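Local coordinates for ABC-type transport system, sugar-family extracellular solute-binding protein (Peptoclostridium difficile 630, PDB 6HNI) that binds tyrosine as the extracellular lipoprotein component of an ABC-type transport system, probably delivering it for uptake, and has adhesive properties, at residues N101-K104 against D105-I108; E197-Q200 against G201-L205. The protein carries 1 engineered substitution. One frame throughout, in Å; residues are numbered along the deposited sequence.

Interaction 1 (N101-K104 against D105-I108)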
ATOM      1  N   ASN A 101      -8.271  -8.255  15.520  1.00 12.17           N
ATOM      2  CA  ASN A 101      -9.337  -9.106  15.918  1.00 12.01           C
ATOM      3  C   ASN A 101      -8.864 -10.278  16.762  1.00 11.93           C
ATOM      4  O   ASN A 101      -9.565 -10.699  17.663  1.00 14.02           O
ATOM      5  CB  ASN A 101     -10.090  -9.638  14.668  1.00 13.49           C
ATOM      6  CG  ASN A 101     -10.882  -8.564  13.937  1.00 16.37           C
ATOM      7  OD1 ASN A 101     -11.146  -7.479  14.447  1.00 19.40           O
ATOM      8  ND2 ASN A 101     -11.297  -8.911  12.731  1.00 21.38           N
ATOM      9  N   ALA A 102      -7.712 -10.828  16.415  1.00 12.07           N
ATOM     10  CA  ALA A 102      -7.174 -12.014  17.090  1.00 12.06           C
ATOM     11  C   ALA A 102      -6.688 -11.753  18.520  1.00 12.57           C
ATOM     12  O   ALA A 102      -6.795 -12.638  19.344  1.00 14.99           O
ATOM     13  CB  ALA A 102      -6.056 -12.631  16.297  1.00 13.11           C
ATOM     14  N   THR A 103      -6.159 -10.557  18.765  1.00 13.04           N
ATOM     15  CA  THR A 103      -5.572 -10.236  20.084  1.00 12.92           C
ATOM     16  C   THR A 103      -5.643  -8.737  20.404  1.00 13.74           C
ATOM     17  O   THR A 103      -5.318  -7.903  19.575  1.00 14.44           O
ATOM     18  CB  THR A 103      -4.100 -10.732  20.152  1.00 13.95           C
ATOM     19  OG1 THR A 103      -3.568 -10.460  21.476  1.00 16.77           O
ATOM     20  CG2 THR A 103      -3.221 -10.107  19.160  1.00 14.60           C
ATOM     21  N   LYS A 104      -6.013  -8.437  21.652  1.00 14.68           N
ATOM     22  CA  LYS A 104      -5.983  -7.054  22.153  0.50 14.99           C
ATOM     23  C   LYS A 104      -4.865  -6.892  23.169  1.00 16.82           C
ATOM     24  O   LYS A 104      -4.713  -5.817  23.728  1.00 18.26           O
ATOM     25  CB  LYS A 104      -7.300  -6.620  22.789  0.50 15.56           C
ATOM     26  CG  LYS A 104      -8.529  -6.682  21.889  0.50 14.64           C
ATOM     27  CD  LYS A 104      -8.510  -5.678  20.761  0.50 14.69           C
ATOM     28  CE  LYS A 104      -9.830  -5.737  19.969  0.50 13.27           C
ATOM     29  NZ  LYS A 104      -9.926  -7.097  19.361  0.50 13.54           N
ATOM     30  N   ASP A 105      -4.056  -7.933  23.343  1.00 16.01           N
ATOM     31  CA  ASP A 105      -2.967  -7.931  24.378  1.00 18.13           C
ATOM     32  C   ASP A 105      -1.546  -7.884  23.821  1.00 16.41           C
ATOM     33  O   ASP A 105      -0.689  -7.201  24.377  1.00 22.95           O
ATOM     34  CB  ASP A 105      -3.092  -9.141  25.297  1.00 22.65           C
ATOM     35  CG  ASP A 105      -4.454  -9.214  25.962  1.00 28.25           C
ATOM     36  OD1 ASP A 105      -4.945  -8.159  26.449  1.00 42.90           O
ATOM     37  OD2 ASP A 105      -5.065 -10.303  25.984  1.00 45.31           O
ATOM     38  N   ILE A 106      -1.267  -8.645  22.777  1.00 15.41           N
ATOM     39  CA  ILE A 106       0.048  -8.667  22.162  1.00 14.21           C
ATOM     40  C   ILE A 106       0.217  -7.369  21.375  1.00 12.83           C
ATOM     41  O   ILE A 106      -0.666  -6.993  20.571  1.00 13.70           O
ATOM     42  CB  ILE A 106       0.204  -9.884  21.236  1.00 15.29           C
ATOM     43  CG1 ILE A 106       0.011 -11.204  21.991  1.00 15.08           C
ATOM     44  CG2 ILE A 106       1.507  -9.864  20.411  1.00 13.81           C
ATOM     45  CD1 ILE A 106       0.010 -12.426  21.109  1.00 14.60           C
ATOM     46  N   PRO A 107       1.338  -6.660  21.455  1.00 12.55           N
ATOM     47  CA  PRO A 107       1.524  -5.465  20.665  1.00 11.67           C
ATOM     48  C   PRO A 107       1.570  -5.800  19.182  1.00 11.86           C
ATOM     49  O   PRO A 107       2.226  -6.756  18.768  1.00 13.17           O
ATOM     50  CB  PRO A 107       2.864  -4.877  21.151  1.00 13.90           C
ATOM     51  CG  PRO A 107       3.495  -5.999  21.813  1.00 14.94           C
ATOM     52  CD  PRO A 107       2.501  -6.874  22.403  1.00 13.58           C
ATOM     53  N   ILE A 108       0.866  -4.957  18.407  1.00 11.34           N
ATOM     54  CA  ILE A 108       0.820  -5.080  16.969  1.00 10.47           C
ATOM     55  C   ILE A 108       1.423  -3.828  16.367  1.00 11.55           C
ATOM     56  O   ILE A 108       0.970  -2.725  16.682  1.00 13.52           O
ATOM     57  CB  ILE A 108      -0.620  -5.264  16.493  1.00 10.36           C
ATOM     58  CG1 ILE A 108      -1.257  -6.537  17.074  1.00 10.92           C
ATOM     59  CG2 ILE A 108      -0.635  -5.237  14.966  1.00 10.49           C
ATOM     60  CD1 ILE A 108      -2.800  -6.508  16.939  1.00 11.81           C
TER
HETATM   61  O   HOH W   1      -6.963 -10.332  23.569  1.00 28.45           O

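Interaction 2 (E197-Q200 against G201-L205)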
ATOM      1  N   GLU A 197     -12.853 -10.515 -11.528  1.00 13.05           N
ATOM      2  CA  GLU A 197     -13.540  -9.345 -12.083  1.00 13.81           C
ATOM      3  C   GLU A 197     -12.647  -8.324 -12.707  1.00 12.89           C
ATOM      4  O   GLU A 197     -13.139  -7.389 -13.284  1.00 14.65           O
ATOM      5  CB  GLU A 197     -14.397  -8.655 -11.024  1.00 15.03           C
ATOM      6  CG  GLU A 197     -15.562  -9.442 -10.483  1.00 17.07           C
ATOM      7  CD  GLU A 197     -16.183  -8.801  -9.262  1.00 16.77           C
ATOM      8  OE1 GLU A 197     -17.278  -8.230  -9.320  1.00 35.91           O
ATOM      9  OE2 GLU A 197     -15.592  -8.866  -8.207  1.00 23.34           O
ATOM     10  N   VAL A 198     -11.324  -8.449 -12.590  1.00 12.86           N
ATOM     11  CA  VAL A 198     -10.419  -7.430 -13.089  1.00 13.15           C
ATOM     12  C   VAL A 198     -10.547  -7.235 -14.613  1.00 13.24           C
ATOM     13  O   VAL A 198     -10.607  -6.085 -15.079  1.00 14.14           O
ATOM     14  CB  VAL A 198      -8.963  -7.745 -12.674  1.00 12.96           C
ATOM     15  CG1 VAL A 198      -7.945  -6.879 -13.402  1.00 14.74           C
ATOM     16  CG2 VAL A 198      -8.830  -7.564 -11.157  1.00 15.10           C
ATOM     17  N   ASN A 199     -10.578  -8.336 -15.375  1.00 13.67           N
ATOM     18  CA  ASN A 199     -10.574  -8.236 -16.843  1.00 13.69           C
ATOM     19  C   ASN A 199     -11.743  -7.398 -17.327  1.00 13.53           C
ATOM     20  O   ASN A 199     -11.559  -6.371 -18.032  1.00 15.50           O
ATOM     21  CB  ASN A 199     -10.613  -9.618 -17.448  1.00 14.66           C
ATOM     22  CG  ASN A 199     -10.430  -9.610 -18.967  1.00 13.31           C
ATOM     23  OD1 ASN A 199     -11.145  -8.884 -19.673  1.00 15.40           O
ATOM     24  ND2 ASN A 199      -9.452 -10.371 -19.475  1.00 16.04           N
ATOM     25  N   GLN A 200     -12.942  -7.771 -16.908  1.00 13.41           N
ATOM     26  CA  GLN A 200     -14.127  -7.052 -17.407  1.00 16.36           C
ATOM     27  C   GLN A 200     -14.196  -5.629 -16.808  1.00 14.38           C
ATOM     28  O   GLN A 200     -14.697  -4.698 -17.433  1.00 17.92           O
ATOM     29  CB  GLN A 200     -15.359  -7.848 -17.061  1.00 18.59           C
ATOM     30  CG  GLN A 200     -16.613  -7.341 -17.732  1.00 23.73           C
ATOM     31  CD  GLN A 200     -17.234  -6.199 -16.986  1.00 26.16           C
ATOM     32  OE1 GLN A 200     -17.022  -6.045 -15.771  1.00 31.36           O
ATOM     33  NE2 GLN A 200     -18.048  -5.389 -17.709  1.00 33.68           N
ATOM     34  N   GLY A 201     -13.643  -5.455 -15.601  1.00 13.57           N
ATOM     35  CA  GLY A 201     -13.644  -4.156 -14.988  1.00 14.96           C
ATOM     36  C   GLY A 201     -12.825  -3.133 -15.734  1.00 14.18           C
ATOM     37  O   GLY A 201     -13.319  -2.052 -16.046  1.00 16.33           O
ATOM     38  N   ILE A 202     -11.554  -3.442 -16.008  1.00 12.94           N
ATOM     39  CA  ILE A 202     -10.743  -2.527 -16.803  1.00 12.94           C
ATOM     40  C   ILE A 202     -11.296  -2.394 -18.240  1.00 13.01           C
ATOM     41  O   ILE A 202     -11.344  -1.301 -18.778  1.00 15.79           O
ATOM     42  CB  ILE A 202      -9.220  -2.817 -16.755  1.00 14.72           C
ATOM     43  CG1 ILE A 202      -8.356  -1.776 -17.467  1.00 16.96           C
ATOM     44  CG2 ILE A 202      -8.884  -4.187 -17.292  1.00 14.91           C
ATOM     45  CD1 ILE A 202      -8.485  -0.349 -16.956  1.00 21.05           C
ATOM     46  N   SER A 203     -11.743  -3.494 -18.809  1.00 12.82           N
ATOM     47  CA  SER A 203     -12.263  -3.473 -20.174  1.00 12.49           C
ATOM     48  C   SER A 203     -13.467  -2.546 -20.303  1.00 13.64           C
ATOM     49  O   SER A 203     -13.599  -1.839 -21.315  1.00 17.84           O
ATOM     50  CB  SER A 203     -12.590  -4.886 -20.607  1.00 14.79           C
ATOM     51  OG  SER A 203     -11.450  -5.708 -20.623  1.00 15.69           O
ATOM     52  N   SER A 204     -14.300  -2.508 -19.273  1.00 14.26           N
ATOM     53  CA  SER A 204     -15.508  -1.696 -19.241  1.00 14.64           C
ATOM     54  C   SER A 204     -15.233  -0.196 -19.108  1.00 17.16           C
ATOM     55  O   SER A 204     -16.100   0.650 -19.461  1.00 21.70           O
ATOM     56  CB  SER A 204     -16.421  -2.149 -18.080  1.00 19.44           C
ATOM     57  OG  SER A 204     -16.021  -1.646 -16.818  1.00 21.25           O
ATOM     58  N   LEU A 205     -14.073   0.140 -18.553  1.00 16.84           N
ATOM     59  CA  LEU A 205     -13.633   1.543 -18.424  1.00 18.53           C
ATOM     60  C   LEU A 205     -13.073   2.118 -19.734  1.00 23.91           C
ATOM     61  O   LEU A 205     -13.075   3.339 -19.913  1.00 21.87           O
ATOM     62  CB  LEU A 205     -12.651   1.679 -17.284  1.00 18.12           C
ATOM     63  CG  LEU A 205     -13.241   1.480 -15.901  1.00 17.99           C
ATOM     64  CD1 LEU A 205     -12.110   1.428 -14.855  1.00 19.83           C
ATOM     65  CD2 LEU A 205     -14.207   2.583 -15.571  1.00 20.67           C
TER

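Interaction 1 (N101-K104 against D105-I108)
T103 meets D105 and I106 through its hydroxyl, which accepts two backbone N-H groups where the chain leaves helix 93-102 and turns toward strand 108-113. The bond from D105 N, two residues ahead, makes this an ST turn, with I106 N as a second donor to the same oxygen, and it shapes the link between a helix and the next strand of the five-stranded parallel sheet of this alpha/beta lobe. D105 N lies 3.2 Å from T103 OG1 with an N-H...O angle of 157°. The second bond, I106 N to T103 OG1, has the same length but is almost straight at 177°. Both donors converge on one oxygen, so successive peptides of the turn are tied to a single side chain. The threonine can serve them because OG1 stands opposite its own backbone N (chi1 -177°), on the side of the carbonyl and the oncoming chain.

The methyl faces apolar neighbours: T103 CG2 sits 4.0 Å from I106 CB, and these two side chains cross at about a right angle. I108 closes in from further along, its CD1 3.9 Å from T103 O.

On the outer side, a water links the arms of the turn, accepting from K104 N at 2.9 Å and donating to D105 OD2 at 3.1 Å. In one of its two conformers the lysine turns back to the helix, where NZ bonds F100 O and lies in a cation-pi contact with the F100 ring. Beyond this shell, T103 touches A81 of helix 70-82, and both T103 and I106 rest on I88 of strand 87-91. The carbonyls of T103 and I106 share one outside donor, each accepting a hydrogen bond from N131 ND2.

Interaction 2 (E197-Q200 against G201-L205)
Contacts between residues three to four apart along one helix make up this local interaction, in helix 198-205, which follows strand 186-192 and leads to strand 211-214. Its repeat is seen in the backbone bonds: I202 N reaches V198 O at 3.0 Å with an N-H...O angle of 172°, and G201 N reaches E197 O, S203 N reaches N199 O and S204 N reaches Q200 O in the same i to i+4 pattern.

S203 adds a side-chain bond. Its OG donates to N199 O at 2.7 Å, arriving 41° above the carbonyl plane, so this one oxygen is gripped by both the amide and the hydroxyl of S203. With OG on the backbone-N side (chi1 -62°), the hydroxyl folds back along the helix toward the preceding turn. N199 OD1 also comes close to S203 OG, at 3.3 Å.

The helix belongs to a beta-alpha-beta crossover of the second parallel sheet. V198 and I202 pack against helix 224-233, the former on I226 and V227 and the latter on I230, while I202 and L205 also touch L212 of strand 211-214.

S204 uses its hydroxyl differently: OG, set between the backbone N and the carbonyl carbon, donates to G201 O at 2.8 Å, three residues back and within 201-205. The amide nitrogen of Q200 reaches over to this serine, NE2 3.6 Å from S204 CB.

How the interactions relate
Interaction 1 comes first along the chain and interaction 2 follows without overlap; their centres are 38 Å apart and their nearest atoms about 21 Å apart. They share neither helix nor sheet. Residues 101-108 join helix 93-102 to strand 108-113 of the five-stranded parallel sheet, whereas residues 197-205 run along helix 198-205, which follows strand 186-192 of the four-stranded parallel sheet. Two such alpha/beta lobes closing over a ligand are the periplasmic-binding-protein architecture, and this structure is the closed, tyrosine-bound form. Each contact approaches the ligand only at a distance: the side chains of I108 and V198 are each about 13 Å from it. Both therefore belong to the lobe frameworks rather than the pocket's first shell.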